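Local coordinates for kelch-like protein 7 (Homo sapiens, PDB 3II7) that serves as the substrate-specific adapter of a CUL3-RBX1 E3 ubiquitin ligase, the part given here being its kelch-repeat domain, at residues M187-K192 and L215-Y220; M230-P235 and E271-V276; S248-L253 and L266-E271. All coordinates share one frame; numbering follows the deposited sequence.

Overall arrangement
All three contacts belong to the six-bladed kelch propeller. Contact 3, partly buried, is the antiparallel pairing of the two middle strands in the blade of 242-278. Contact 2 lies at the surface, where the chain leaving the preceding blade (230-235) meets strand 274-278, the outermost strand of contact 3's blade; the centres of contacts 2 and 3 are about 8 Å apart, and they share Glu271. Contact 1, also partly buried, tucks the loop 187-192 against 215-220 of the preceding blade, its centre about 13 Å from that of contact 2. Its chemistry is ionic and amide-rich. Contact 2 mixes an aspartate grip with aromatic packing, and contact 3 rests chiefly on backbone bonds and apolar side-chain pairs.

Contact 1. Residues M187-K192 and L215-Y220; sequences MIEARK and LDNVEY
The Arg191 guanidinium meets Glu219 edge-on, with OE2 in its plane, while Glu189 CB covers one face, 3.3 Å above the plane and offset toward the rim. The carboxylate is turned 81° from the guanidinium, and OE2 takes both NH2 (2.8 Å, on the anti lone pair) and NE (3.1 Å), a side-on salt bridge closing on a single oxygen. Its syn lone pair receives Glu189 N at 3.0 Å. OE1 likewise uses its syn side, for Ile188 N at 2.7 Å, bringing four donors to one carboxylate; this would be expected to stabilise its negative charge. Glu219 CG sits between the backbone N and the carbonyl carbon (chi1 60°), and the chain runs extended beyond it to meet Arg191 tip to tip. The Asn217 amide lies 70° from the guanidinium. Arg191 grips Asn217 end-on, NH2 to OD1 at 2.9 Å and NH1 to the backbone O at 3.0 Å, with both donors above the carbonyl planes. Asn217 ND2 turns to Glu189 OE2 (2.9 Å), approaching from above that carboxylate. Leu215 CD1 lies against Ala190 O and Arg191 CG. Arg191 NH1 also bonds Gly207 O, in the double glycine of the kelch motif. A buried arginine in the loop leading into a blade, tied to the end of strand 202-206 and the start of strand 218-222, is consistent with the kelch beta-propeller fold.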
ATOM      1  N   MET A 187     -11.006 -13.260   0.434  1.00  3.69           N
ATOM      2  CA  MET A 187     -10.959 -12.899  -0.990  1.00  3.25           C
ATOM      3  C   MET A 187     -11.208 -14.144  -1.833  1.00  4.45           C
ATOM      4  O   MET A 187     -10.989 -15.297  -1.366  1.00  4.52           O
ATOM      5  CB  MET A 187      -9.596 -12.283  -1.371  1.00  6.24           C
ATOM      6  CG  MET A 187      -9.362 -10.924  -0.792  1.00  4.38           C
ATOM      7  SD  MET A 187      -7.822 -10.212  -1.362  1.00  6.68           S
ATOM      8  CE  MET A 187      -6.602 -11.381  -0.691  1.00  9.00           C
ATOM      9  N   ILE A 188     -11.680 -13.922  -3.058  1.00  5.33           N
ATOM     10  CA  ILE A 188     -11.832 -15.011  -4.028  1.00  3.28           C
ATOM     11  C   ILE A 188     -10.457 -15.586  -4.409  1.00  2.39           C
ATOM     12  O   ILE A 188     -10.284 -16.807  -4.516  1.00  4.81           O
ATOM     13  CB  ILE A 188     -12.581 -14.529  -5.259  1.00  2.00           C
ATOM     14  CG1 ILE A 188     -13.999 -14.118  -4.823  1.00  5.17           C
ATOM     15  CG2 ILE A 188     -12.579 -15.597  -6.356  1.00  4.41           C
ATOM     16  CD1 ILE A 188     -14.751 -13.311  -5.887  1.00  5.66           C
ATOM     17  N   GLU A 189      -9.473 -14.682  -4.576  1.00  4.53           N
ATOM     18  CA  GLU A 189      -8.119 -15.047  -4.949  1.00  4.05           C
ATOM     19  C   GLU A 189      -7.194 -14.861  -3.757  1.00  5.67           C
ATOM     20  O   GLU A 189      -7.290 -13.850  -3.056  1.00  6.29           O
ATOM     21  CB  GLU A 189      -7.634 -14.139  -6.071  1.00  5.12           C
ATOM     22  CG  GLU A 189      -8.253 -14.394  -7.398  1.00 10.27           C
ATOM     23  CD  GLU A 189      -7.670 -15.610  -8.160  1.00 12.71           C
ATOM     24  OE1 GLU A 189      -6.739 -16.256  -7.673  1.00 16.17           O
ATOM     25  OE2 GLU A 189      -8.164 -15.885  -9.259  1.00 14.30           O
ATOM     26  N   ALA A 190      -6.261 -15.803  -3.544  1.00  4.55           N
ATOM     27  CA  ALA A 190      -5.136 -15.522  -2.660  1.00  4.42           C
ATOM     28  C   ALA A 190      -4.270 -14.467  -3.376  1.00  3.20           C
ATOM     29  O   ALA A 190      -4.090 -14.547  -4.589  1.00  3.88           O
ATOM     30  CB  ALA A 190      -4.337 -16.788  -2.378  1.00  4.29           C
ATOM     31  N   ARG A 191      -3.765 -13.472  -2.647  1.00  3.38           N
ATOM     32  CA  ARG A 191      -2.985 -12.365  -3.252  1.00  3.98           C
ATOM     33  C   ARG A 191      -1.971 -11.857  -2.275  1.00  3.14           C
ATOM     34  O   ARG A 191      -2.280 -11.703  -1.088  1.00  3.85           O
ATOM     35  CB  ARG A 191      -3.856 -11.129  -3.617  1.00  5.14           C
ATOM     36  CG  ARG A 191      -5.063 -11.385  -4.443  1.00  4.86           C
ATOM     37  CD  ARG A 191      -5.860 -10.115  -4.644  1.00  3.73           C
ATOM     38  NE  ARG A 191      -7.095 -10.451  -5.345  1.00  3.96           N
ATOM     39  CZ  ARG A 191      -7.242 -10.463  -6.666  1.00  6.39           C
ATOM     40  NH1 ARG A 191      -6.265 -10.102  -7.488  1.00  6.09           N
ATOM     41  NH2 ARG A 191      -8.390 -10.835  -7.181  1.00  5.74           N
ATOM     42  N   LYS A 192      -0.780 -11.569  -2.790  1.00  2.88           N
ATOM     43  CA  LYS A 192       0.188 -10.700  -2.126  1.00  2.48           C
ATOM     44  C   LYS A 192       0.687  -9.705  -3.164  1.00  2.65           C
ATOM     45  O   LYS A 192       0.589  -9.918  -4.353  1.00  3.00           O
ATOM     46  CB  LYS A 192       1.356 -11.465  -1.531  1.00  2.43           C
ATOM     47  CG  LYS A 192       2.312 -12.150  -2.549  1.00  3.05           C
ATOM     48  CD  LYS A 192       3.453 -12.835  -1.819  1.00  5.84           C
ATOM     49  CE  LYS A 192       4.452 -13.449  -2.755  1.00 16.31           C
ATOM     50  NZ  LYS A 192       5.742 -13.820  -2.048  1.00 18.90           N
ATOM     51  N   LEU A 215      -1.292 -12.162 -11.300  1.00  4.98           N
ATOM     52  CA  LEU A 215      -2.742 -12.011 -11.406  1.00  4.67           C
ATOM     53  C   LEU A 215      -3.094 -10.749 -12.182  1.00  5.49           C
ATOM     54  O   LEU A 215      -2.643  -9.662 -11.815  1.00  9.16           O
ATOM     55  CB  LEU A 215      -3.366 -11.926 -10.028  1.00  5.52           C
ATOM     56  CG  LEU A 215      -3.228 -13.123  -9.115  1.00  4.54           C
ATOM     57  CD1 LEU A 215      -3.631 -12.788  -7.680  1.00  7.17           C
ATOM     58  CD2 LEU A 215      -4.096 -14.280  -9.647  1.00  5.43           C
ATOM     59  N   ASP A 216      -3.940 -10.893 -13.215  1.00  3.49           N
ATOM     60  CA  ASP A 216      -4.531  -9.739 -13.866  1.00  3.41           C
ATOM     61  C   ASP A 216      -5.860  -9.389 -13.259  1.00  5.21           C
ATOM     62  O   ASP A 216      -6.376  -8.318 -13.536  1.00  6.39           O
ATOM     63  CB  ASP A 216      -4.644  -9.913 -15.398  1.00  3.31           C
ATOM     64  CG  ASP A 216      -5.571 -11.051 -15.815  1.00 12.80           C
ATOM     65  OD1 ASP A 216      -5.886 -11.940 -15.010  1.00 13.85           O
ATOM     66  OD2 ASP A 216      -5.981 -11.053 -16.979  1.00 12.70           O
ATOM     67  N   ASN A 217      -6.402 -10.259 -12.413  1.00  5.21           N
ATOM     68  CA  ASN A 217      -7.776 -10.073 -11.994  1.00  6.40           C
ATOM     69  C   ASN A 217      -7.932  -9.150 -10.787  1.00  4.23           C
ATOM     70  O   ASN A 217      -6.950  -8.765 -10.083  1.00  3.40           O
ATOM     71  CB  ASN A 217      -8.541 -11.406 -11.885  1.00  6.30           C
ATOM     72  CG  ASN A 217      -8.034 -12.324 -10.789  1.00  4.35           C
ATOM     73  OD1 ASN A 217      -7.540 -11.899  -9.764  1.00  5.52           O
ATOM     74  ND2 ASN A 217      -8.225 -13.631 -11.008  1.00  8.14           N
ATOM     75  N   VAL A 218      -9.166  -8.755 -10.578  1.00  2.45           N
ATOM     76  CA  VAL A 218      -9.520  -7.670  -9.696  1.00  3.77           C
ATOM     77  C   VAL A 218     -10.815  -8.018  -9.012  1.00  5.27           C
ATOM     78  O   VAL A 218     -11.749  -8.500  -9.642  1.00  4.81           O
ATOM     79  CB  VAL A 218      -9.683  -6.334 -10.484  1.00  2.41           C
ATOM     80  CG1 VAL A 218     -10.093  -5.150  -9.537  1.00  2.99           C
ATOM     81  CG2 VAL A 218      -8.384  -6.002 -11.263  1.00  4.17           C
ATOM     82  N   GLU A 219     -10.882  -7.777  -7.723  1.00  2.58           N
ATOM     83  CA  GLU A 219     -12.103  -8.042  -6.983  1.00  2.68           C
ATOM     84  C   GLU A 219     -12.332  -6.947  -5.976  1.00  2.12           C
ATOM     85  O   GLU A 219     -11.404  -6.204  -5.629  1.00  4.29           O
ATOM     86  CB  GLU A 219     -12.043  -9.412  -6.293  1.00  4.86           C
ATOM     87  CG  GLU A 219     -10.886  -9.598  -5.275  1.00  4.01           C
ATOM     88  CD  GLU A 219     -10.860 -10.994  -4.716  1.00  6.28           C
ATOM     89  OE1 GLU A 219     -11.811 -11.349  -3.980  1.00  5.68           O
ATOM     90  OE2 GLU A 219      -9.919 -11.773  -5.033  1.00  7.27           O
ATOM     91  N   TYR A 220     -13.552  -6.838  -5.471  1.00  3.63           N
ATOM     92  CA  TYR A 220     -13.808  -5.875  -4.397  1.00  3.93           C
ATOM     93  C   TYR A 220     -14.567  -6.499  -3.244  1.00  3.08           C
ATOM     94  O   TYR A 220     -15.308  -7.478  -3.412  1.00  5.00           O
ATOM     95  CB  TYR A 220     -14.556  -4.631  -4.877  1.00  5.10           C
ATOM     96  CG  TYR A 220     -15.992  -4.856  -5.232  1.00  2.80           C
ATOM     97  CD1 TYR A 220     -16.983  -4.762  -4.280  1.00  4.81           C
ATOM     98  CD2 TYR A 220     -16.357  -5.143  -6.520  1.00  8.86           C
ATOM     99  CE1 TYR A 220     -18.306  -4.970  -4.606  1.00  9.96           C
ATOM    100  CE2 TYR A 220     -17.679  -5.361  -6.855  1.00  9.25           C
ATOM    101  CZ  TYR A 220     -18.642  -5.258  -5.901  1.00  7.63           C
ATOM    102  OH  TYR A 220     -19.958  -5.452  -6.246  1.00 11.78           O
TER

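Contact 2. Residues M230-P235 and E271-V276; sequences MVSPMP and ETDKWV
Asp273 reaches across to Ser232 with CG anti to its own backbone N (chi1 -178°). OD1 takes Ser232 N on its syn lone pair at 3.0 Å, and also bonds Tyr268 OH, so one oxygen ties the loop to the neighbouring strand. Ser232 OG lies 2.9 Å from Asp273 OD2 and 3.2 Å from Asp273 O, two possible acceptors for a single proton. Asp273 has a left-handed backbone and, with Lys274, faces Asn269 in a G1 beta bulge. Two residues on comes Trp275, which with Tyr268 forms the Tyr-x6-Trp signature of a kelch blade. NE1 points from the ring edge to Ser232 O (2.9 Å), the donor standing above that carbonyl's plane. Met234 CG, placed by a chi1 of -70°, lies over one face, 3.6 Å from the centroid of the Trp275 six-membered ring, a CH-pi contact. SD, anti to CA about the CB-CG bond, makes an oblique Met-aromatic contact with the same ring. Pro235 CD packs on Trp275 CB at 3.7 Å, the two side chains crossing at about a right angle.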
ATOM      1  N   MET A 230     -15.754 -10.475  -8.036  1.00  6.27           N
ATOM      2  CA  MET A 230     -14.874 -10.156  -9.180  1.00  6.16           C
ATOM      3  C   MET A 230     -15.458  -9.037 -10.046  1.00  5.99           C
ATOM      4  O   MET A 230     -16.664  -8.957 -10.270  1.00  6.14           O
ATOM      5  CB  MET A 230     -14.669 -11.366 -10.100  1.00  9.02           C
ATOM      6  CG  MET A 230     -14.106 -12.625  -9.477  1.00 10.32           C
ATOM      7  SD  MET A 230     -12.521 -12.407  -8.656  1.00 13.98           S
ATOM      8  CE  MET A 230     -11.528 -11.588  -9.791  1.00  2.00           C
ATOM      9  N   VAL A 231     -14.572  -8.184 -10.542  1.00  6.42           N
ATOM     10  CA  VAL A 231     -14.905  -7.200 -11.557  1.00  3.48           C
ATOM     11  C   VAL A 231     -14.020  -7.445 -12.775  1.00  3.51           C
ATOM     12  O   VAL A 231     -13.426  -8.524 -12.904  1.00  4.25           O
ATOM     13  CB  VAL A 231     -14.827  -5.742 -11.000  1.00  4.05           C
ATOM     14  CG1 VAL A 231     -15.869  -5.555  -9.907  1.00  6.46           C
ATOM     15  CG2 VAL A 231     -13.444  -5.416 -10.504  1.00  5.26           C
ATOM     16  N   SER A 232     -13.983  -6.498 -13.712  1.00  3.70           N
ATOM     17  CA  SER A 232     -13.214  -6.690 -14.938  1.00  2.78           C
ATOM     18  C   SER A 232     -11.732  -6.720 -14.629  1.00  2.00           C
ATOM     19  O   SER A 232     -11.250  -5.967 -13.762  1.00  4.28           O
ATOM     20  CB  SER A 232     -13.483  -5.561 -15.946  1.00  4.84           C
ATOM     21  OG  SER A 232     -14.785  -5.686 -16.532  1.00  8.95           O
ATOM     22  N   PRO A 233     -10.981  -7.563 -15.365  1.00  2.70           N
ATOM     23  CA  PRO A 233      -9.550  -7.652 -15.118  1.00  2.86           C
ATOM     24  C   PRO A 233      -8.757  -6.555 -15.758  1.00  3.55           C
ATOM     25  O   PRO A 233      -9.215  -5.927 -16.745  1.00  4.94           O
ATOM     26  CB  PRO A 233      -9.174  -8.997 -15.742  1.00  7.03           C
ATOM     27  CG  PRO A 233     -10.165  -9.170 -16.866  1.00  8.52           C
ATOM     28  CD  PRO A 233     -11.434  -8.561 -16.357  1.00  5.29           C
ATOM     29  N   MET A 234      -7.554  -6.318 -15.219  1.00  5.13           N
ATOM     30  CA  MET A 234      -6.609  -5.400 -15.815  1.00  6.24           C
ATOM     31  C   MET A 234      -6.176  -5.912 -17.168  1.00  3.20           C
ATOM     32  O   MET A 234      -6.105  -7.119 -17.379  1.00  4.75           O
ATOM     33  CB  MET A 234      -5.342  -5.267 -14.953  1.00  8.35           C
ATOM     34  CG  MET A 234      -5.510  -4.556 -13.649  1.00  7.95           C
ATOM     35  SD  MET A 234      -3.888  -4.424 -12.821  1.00 10.43           S
ATOM     36  CE  MET A 234      -3.831  -6.066 -12.222  1.00  7.79           C
ATOM     37  N   PRO A 235      -5.809  -4.986 -18.085  1.00  5.70           N
ATOM     38  CA  PRO A 235      -5.245  -5.400 -19.396  1.00  6.54           C
ATOM     39  C   PRO A 235      -3.794  -5.937 -19.355  1.00  5.83           C
ATOM     40  O   PRO A 235      -3.232  -6.294 -20.408  1.00  9.62           O
ATOM     41  CB  PRO A 235      -5.336  -4.126 -20.234  1.00 11.80           C
ATOM     42  CG  PRO A 235      -5.421  -3.033 -19.299  1.00  9.76           C
ATOM     43  CD  PRO A 235      -6.038  -3.543 -18.017  1.00  9.14           C
ATOM     44  N   GLU A 271     -17.099   3.183 -11.630  1.00  5.27           N
ATOM     45  CA  GLU A 271     -18.533   3.359 -11.891  1.00  3.45           C
ATOM     46  C   GLU A 271     -19.021   2.645 -13.119  1.00  5.83           C
ATOM     47  O   GLU A 271     -20.193   2.283 -13.182  1.00  8.20           O
ATOM     48  CB  GLU A 271     -18.862   4.852 -12.003  1.00  5.15           C
ATOM     49  CG  GLU A 271     -18.615   5.605 -10.720  1.00  6.98           C
ATOM     50  CD  GLU A 271     -19.727   5.342  -9.706  1.00 19.11           C
ATOM     51  OE1 GLU A 271     -20.879   5.719 -10.006  1.00 19.24           O
ATOM     52  OE2 GLU A 271     -19.467   4.758  -8.626  1.00 17.00           O
ATOM     53  N   THR A 272     -18.129   2.451 -14.101  1.00  4.55           N
ATOM     54  CA  THR A 272     -18.460   1.768 -15.369  1.00  5.78           C
ATOM     55  C   THR A 272     -17.823   0.361 -15.501  1.00  5.98           C
ATOM     56  O   THR A 272     -18.139  -0.398 -16.460  1.00  6.67           O
ATOM     57  CB  THR A 272     -18.033   2.621 -16.561  1.00  4.70           C
ATOM     58  OG1 THR A 272     -16.614   2.733 -16.570  1.00  6.96           O
ATOM     59  CG2 THR A 272     -18.688   4.026 -16.477  1.00  9.51           C
ATOM     60  N   ASP A 273     -16.931   0.023 -14.569  1.00  6.06           N
ATOM     61  CA  ASP A 273     -16.184  -1.244 -14.603  1.00  2.00           C
ATOM     62  C   ASP A 273     -15.378  -1.413 -15.914  1.00  3.79           C
ATOM     63  O   ASP A 273     -15.371  -2.494 -16.541  1.00  6.03           O
ATOM     64  CB  ASP A 273     -17.138  -2.427 -14.361  1.00  6.79           C
ATOM     65  CG  ASP A 273     -16.427  -3.764 -14.334  1.00  5.38           C
ATOM     66  OD1 ASP A 273     -15.316  -3.846 -13.773  1.00  5.12           O
ATOM     67  OD2 ASP A 273     -16.979  -4.743 -14.867  1.00  9.92           O
ATOM     68  N   LYS A 274     -14.653  -0.350 -16.282  1.00  4.97           N
ATOM     69  CA  LYS A 274     -13.850  -0.320 -17.496  1.00  5.94           C
ATOM     70  C   LYS A 274     -12.426   0.028 -17.172  1.00  3.47           C
ATOM     71  O   LYS A 274     -12.165   1.039 -16.502  1.00  3.68           O
ATOM     72  CB  LYS A 274     -14.404   0.688 -18.506  1.00  8.95           C
ATOM     73  CG  LYS A 274     -15.774   0.327 -19.046  1.00 14.56           C
ATOM     74  CD  LYS A 274     -16.253   1.316 -20.118  1.00 27.94           C
ATOM     75  N   TRP A 275     -11.506  -0.814 -17.677  1.00  4.57           N
ATOM     76  CA  TRP A 275     -10.080  -0.524 -17.671  1.00  2.96           C
ATOM     77  C   TRP A 275      -9.622   0.017 -19.007  1.00  5.37           C
ATOM     78  O   TRP A 275     -10.091  -0.439 -20.073  1.00  6.60           O
ATOM     79  CB  TRP A 275      -9.279  -1.782 -17.424  1.00  5.35           C
ATOM     80  CG  TRP A 275      -9.297  -2.289 -16.057  1.00  2.26           C
ATOM     81  CD1 TRP A 275     -10.092  -3.268 -15.556  1.00  5.32           C
ATOM     82  CD2 TRP A 275      -8.427  -1.905 -15.015  1.00  2.00           C
ATOM     83  NE1 TRP A 275      -9.785  -3.508 -14.246  1.00  5.10           N
ATOM     84  CE2 TRP A 275      -8.773  -2.672 -13.876  1.00  5.20           C
ATOM     85  CE3 TRP A 275      -7.388  -0.979 -14.915  1.00  2.05           C
ATOM     86  CZ2 TRP A 275      -8.121  -2.535 -12.661  1.00  4.84           C
ATOM     87  CZ3 TRP A 275      -6.742  -0.848 -13.739  1.00  2.80           C
ATOM     88  CH2 TRP A 275      -7.098  -1.621 -12.604  1.00  5.83           C
ATOM     89  N   VAL A 276      -8.673   0.947 -18.956  1.00  4.88           N
ATOM     90  CA  VAL A 276      -7.888   1.323 -20.151  1.00  7.29           C
ATOM     91  C   VAL A 276      -6.401   1.374 -19.782  1.00  7.45           C
ATOM     92  O   VAL A 276      -6.056   1.663 -18.629  1.00  8.64           O
ATOM     93  CB  VAL A 276      -8.340   2.691 -20.753  1.00 10.79           C
ATOM     94  CG1 VAL A 276      -9.835   2.668 -21.134  1.00 15.65           C
ATOM     95  CG2 VAL A 276      -8.036   3.864 -19.806  1.00 13.99           C
TER

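Contact 3. Residues S248-L253 and L266-E271; sequences SIVYVL and LEYNTE
The two central strands of a kelch blade, 249-254 and 264-269, form a beta hairpin, and Val250 with Tyr268 and Val252 with Leu266 are its hydrogen-bonded pairs here. Val250 N reaches Tyr268 O at 2.9 Å, and Tyr268 N returns to Val250 O at 2.8 Å; Val252 and Leu266 exchange a similar pair of bonds. On the face carrying these four residues, Val250 CB meets Tyr268 CB at 4.0 Å. On the other face, Ile249 CD1 lies on Asn269, and Glu267 CG touches Tyr251 CD1 where the two side chains cross at a slant, the carboxylate only 19° from the plane of the ring. The far end of Glu267 is held by Tyr34 and Asn278. Past the strand, Thr270 OG1, between its backbone N and carbonyl carbon (chi1 59°), donates to Ser248 O at 2.7 Å, while Thr270 N reaches the same oxygen at 3.1 Å. Thr270 CG2 touches Val250 CG2 at 3.8 Å. An alanine here would probably leave Ser248 O with the backbone N as its one donor from this residue and open a gap beside Val250 CG2. Asn269 OD1 accepts from Glu271 N (2.9 Å), an Asx turn. Backbone bonds carry the sheet on, from Tyr251 to Ala244 in strand 242-246 and from Glu267 to Val276 in strand 274-278; Tyr251 and Leu253 pack on Ile15 of strand 13-18, in the adjoining blade.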
ATOM      1  N   SER A 248     -13.345   8.454  -8.345  1.00  6.24           N
ATOM      2  CA  SER A 248     -13.917   7.186  -8.757  0.70  5.24           C
ATOM      3  C   SER A 248     -12.935   6.357  -9.609  1.00  4.96           C
ATOM      4  O   SER A 248     -13.279   5.275 -10.066  1.00  4.87           O
ATOM      5  CB  SER A 248     -15.203   7.404  -9.523  0.70  8.47           C
ATOM      6  OG  SER A 248     -14.990   8.218 -10.651  0.70 13.57           O
ATOM      7  N   ILE A 249     -11.717   6.862  -9.826  1.00  4.13           N
ATOM      8  CA  ILE A 249     -10.744   6.180 -10.697  1.00  2.00           C
ATOM      9  C   ILE A 249      -9.614   5.531  -9.903  1.00  3.21           C
ATOM     10  O   ILE A 249      -9.041   6.159  -8.985  1.00  5.06           O
ATOM     11  CB  ILE A 249     -10.099   7.134 -11.734  1.00  3.34           C
ATOM     12  CG1 ILE A 249     -11.162   7.925 -12.460  1.00  7.64           C
ATOM     13  CG2 ILE A 249      -9.183   6.353 -12.712  1.00  3.60           C
ATOM     14  CD1 ILE A 249     -12.188   7.066 -13.262  1.00  5.99           C
ATOM     15  N   VAL A 250      -9.303   4.281 -10.244  1.00  4.99           N
ATOM     16  CA  VAL A 250      -8.136   3.591  -9.690  1.00  3.56           C
ATOM     17  C   VAL A 250      -7.013   3.635 -10.714  1.00  6.25           C
ATOM     18  O   VAL A 250      -7.208   3.260 -11.870  1.00  4.65           O
ATOM     19  CB  VAL A 250      -8.415   2.130  -9.332  1.00  4.39           C
ATOM     20  CG1 VAL A 250      -7.119   1.473  -8.754  1.00  7.48           C
ATOM     21  CG2 VAL A 250      -9.609   2.044  -8.328  1.00  4.19           C
ATOM     22  N   TYR A 251      -5.841   4.103 -10.274  1.00  5.09           N
ATOM     23  CA  TYR A 251      -4.666   4.267 -11.140  1.00  3.95           C
ATOM     24  C   TYR A 251      -3.628   3.239 -10.769  1.00  8.33           C
ATOM     25  O   TYR A 251      -3.263   3.140  -9.600  1.00  8.57           O
ATOM     26  CB  TYR A 251      -4.060   5.685 -10.993  1.00  6.08           C
ATOM     27  CG  TYR A 251      -5.011   6.776 -11.358  1.00  4.32           C
ATOM     28  CD1 TYR A 251      -5.059   7.291 -12.648  1.00  3.98           C
ATOM     29  CD2 TYR A 251      -5.901   7.279 -10.422  1.00  5.49           C
ATOM     30  CE1 TYR A 251      -5.978   8.300 -12.997  1.00  5.31           C
ATOM     31  CE2 TYR A 251      -6.808   8.287 -10.756  1.00  4.44           C
ATOM     32  CZ  TYR A 251      -6.851   8.783 -12.040  1.00  2.15           C
ATOM     33  OH  TYR A 251      -7.771   9.753 -12.372  1.00  6.26           O
ATOM     34  N   VAL A 252      -3.174   2.464 -11.747  1.00  4.80           N
ATOM     35  CA  VAL A 252      -2.015   1.554 -11.574  1.00  3.59           C
ATOM     36  C   VAL A 252      -0.852   2.265 -12.271  1.00  4.05           C
ATOM     37  O   VAL A 252      -0.823   2.407 -13.513  1.00  5.64           O
ATOM     38  CB  VAL A 252      -2.240   0.183 -12.165  1.00  3.10           C
ATOM     39  CG1 VAL A 252      -1.034  -0.728 -11.903  1.00  4.53           C
ATOM     40  CG2 VAL A 252      -3.552  -0.457 -11.590  1.00  5.74           C
ATOM     41  N   LEU A 253       0.096   2.729 -11.459  1.00  3.87           N
ATOM     42  CA  LEU A 253       1.117   3.636 -11.919  1.00  3.57           C
ATOM     43  C   LEU A 253       2.473   2.961 -12.079  1.00  4.79           C
ATOM     44  O   LEU A 253       3.377   3.544 -12.651  1.00  4.91           O
ATOM     45  CB  LEU A 253       1.244   4.830 -10.971  1.00  2.45           C
ATOM     46  CG  LEU A 253       0.043   5.740 -10.856  1.00  3.54           C
ATOM     47  CD1 LEU A 253       0.365   6.891  -9.890  1.00  3.70           C
ATOM     48  CD2 LEU A 253      -0.381   6.273 -12.220  1.00  5.18           C
ATOM     49  N   LEU A 266      -2.338   2.254 -16.120  1.00  3.34           N
ATOM     50  CA  LEU A 266      -3.662   1.691 -16.279  1.00  3.19           C
ATOM     51  C   LEU A 266      -4.654   2.514 -15.439  1.00  5.91           C
ATOM     52  O   LEU A 266      -4.325   2.986 -14.344  1.00  5.61           O
ATOM     53  CB  LEU A 266      -3.711   0.240 -15.766  1.00  5.70           C
ATOM     54  CG  LEU A 266      -2.673  -0.738 -16.303  1.00  5.52           C
ATOM     55  CD1 LEU A 266      -2.862  -2.113 -15.700  1.00  6.49           C
ATOM     56  CD2 LEU A 266      -2.673  -0.815 -17.867  1.00  5.24           C
ATOM     57  N   GLU A 267      -5.861   2.689 -15.958  1.00  4.17           N
ATOM     58  CA  GLU A 267      -6.888   3.460 -15.263  1.00  3.19           C
ATOM     59  C   GLU A 267      -8.163   2.646 -15.237  1.00  2.19           C
ATOM     60  O   GLU A 267      -8.587   2.122 -16.261  1.00  4.48           O
ATOM     61  CB  GLU A 267      -7.137   4.773 -15.973  1.00  5.10           C
ATOM     62  CG  GLU A 267      -5.918   5.615 -16.151  1.00  6.63           C
ATOM     63  CD  GLU A 267      -6.204   6.867 -16.948  1.00  9.54           C
ATOM     64  OE1 GLU A 267      -6.967   7.721 -16.463  1.00 11.02           O
ATOM     65  OE2 GLU A 267      -5.632   7.017 -18.026  1.00 11.40           O
ATOM     66  N   TYR A 268      -8.762   2.539 -14.053  1.00  4.28           N
ATOM     67  CA  TYR A 268     -10.018   1.789 -13.860  1.00  3.14           C
ATOM     68  C   TYR A 268     -11.124   2.729 -13.408  1.00  2.24           C
ATOM     69  O   TYR A 268     -10.985   3.391 -12.368  1.00  2.71           O
ATOM     70  CB  TYR A 268      -9.830   0.688 -12.830  1.00  2.00           C
ATOM     71  CG  TYR A 268     -11.078  -0.160 -12.563  1.00  3.59           C
ATOM     72  CD1 TYR A 268     -11.660  -0.918 -13.563  1.00  3.58           C
ATOM     73  CD2 TYR A 268     -11.675  -0.177 -11.299  1.00  6.08           C
ATOM     74  CE1 TYR A 268     -12.792  -1.678 -13.315  1.00  3.71           C
ATOM     75  CE2 TYR A 268     -12.771  -0.928 -11.033  1.00  5.05           C
ATOM     76  CZ  TYR A 268     -13.352  -1.683 -12.048  1.00  4.15           C
ATOM     77  OH  TYR A 268     -14.495  -2.391 -11.757  1.00  5.60           O
ATOM     78  N   ASN A 269     -12.212   2.771 -14.170  1.00  2.85           N
ATOM     79  CA  ASN A 269     -13.368   3.558 -13.789  1.00  2.24           C
ATOM     80  C   ASN A 269     -14.313   2.665 -12.976  1.00  4.64           C
ATOM     81  O   ASN A 269     -14.964   1.779 -13.529  1.00  4.73           O
ATOM     82  CB  ASN A 269     -14.060   4.105 -15.032  1.00  4.15           C
ATOM     83  CG  ASN A 269     -15.198   5.024 -14.698  1.00  3.75           C
ATOM     84  OD1 ASN A 269     -15.850   4.857 -13.675  1.00  6.80           O
ATOM     85  ND2 ASN A 269     -15.504   5.950 -15.600  1.00  7.42           N
ATOM     86  N   THR A 270     -14.360   2.886 -11.663  1.00  4.20           N
ATOM     87  CA  THR A 270     -15.123   2.021 -10.756  1.00  4.07           C
ATOM     88  C   THR A 270     -16.631   2.082 -11.039  1.00  6.91           C
ATOM     89  O   THR A 270     -17.350   1.152 -10.721  1.00  5.89           O
ATOM     90  CB  THR A 270     -14.872   2.367  -9.282  1.00  2.63           C
ATOM     91  OG1 THR A 270     -15.233   3.726  -9.030  1.00  4.54           O
ATOM     92  CG2 THR A 270     -13.406   2.122  -8.878  1.00  3.22           C
ATOM     93  N   GLU A 271     -17.099   3.183 -11.630  1.00  5.27           N
ATOM     94  CA  GLU A 271     -18.533   3.359 -11.891  1.00  3.45           C
ATOM     95  C   GLU A 271     -19.021   2.645 -13.119  1.00  5.83           C
ATOM     96  O   GLU A 271     -20.193   2.283 -13.182  1.00  8.20           O
ATOM     97  CB  GLU A 271     -18.862   4.852 -12.003  1.00  5.15           C
ATOM     98  CG  GLU A 271     -18.615   5.605 -10.720  1.00  6.98           C
ATOM     99  CD  GLU A 271     -19.727   5.342  -9.706  1.00 19.11           C
ATOM    100  OE1 GLU A 271     -20.879   5.719 -10.006  1.00 19.24           O
ATOM    101  OE2 GLU A 271     -19.467   4.758  -8.626  1.00 17.00           O
TER
HETATM  102  O   HOH W   1     -16.235   7.491 -12.752  1.00 17.16           O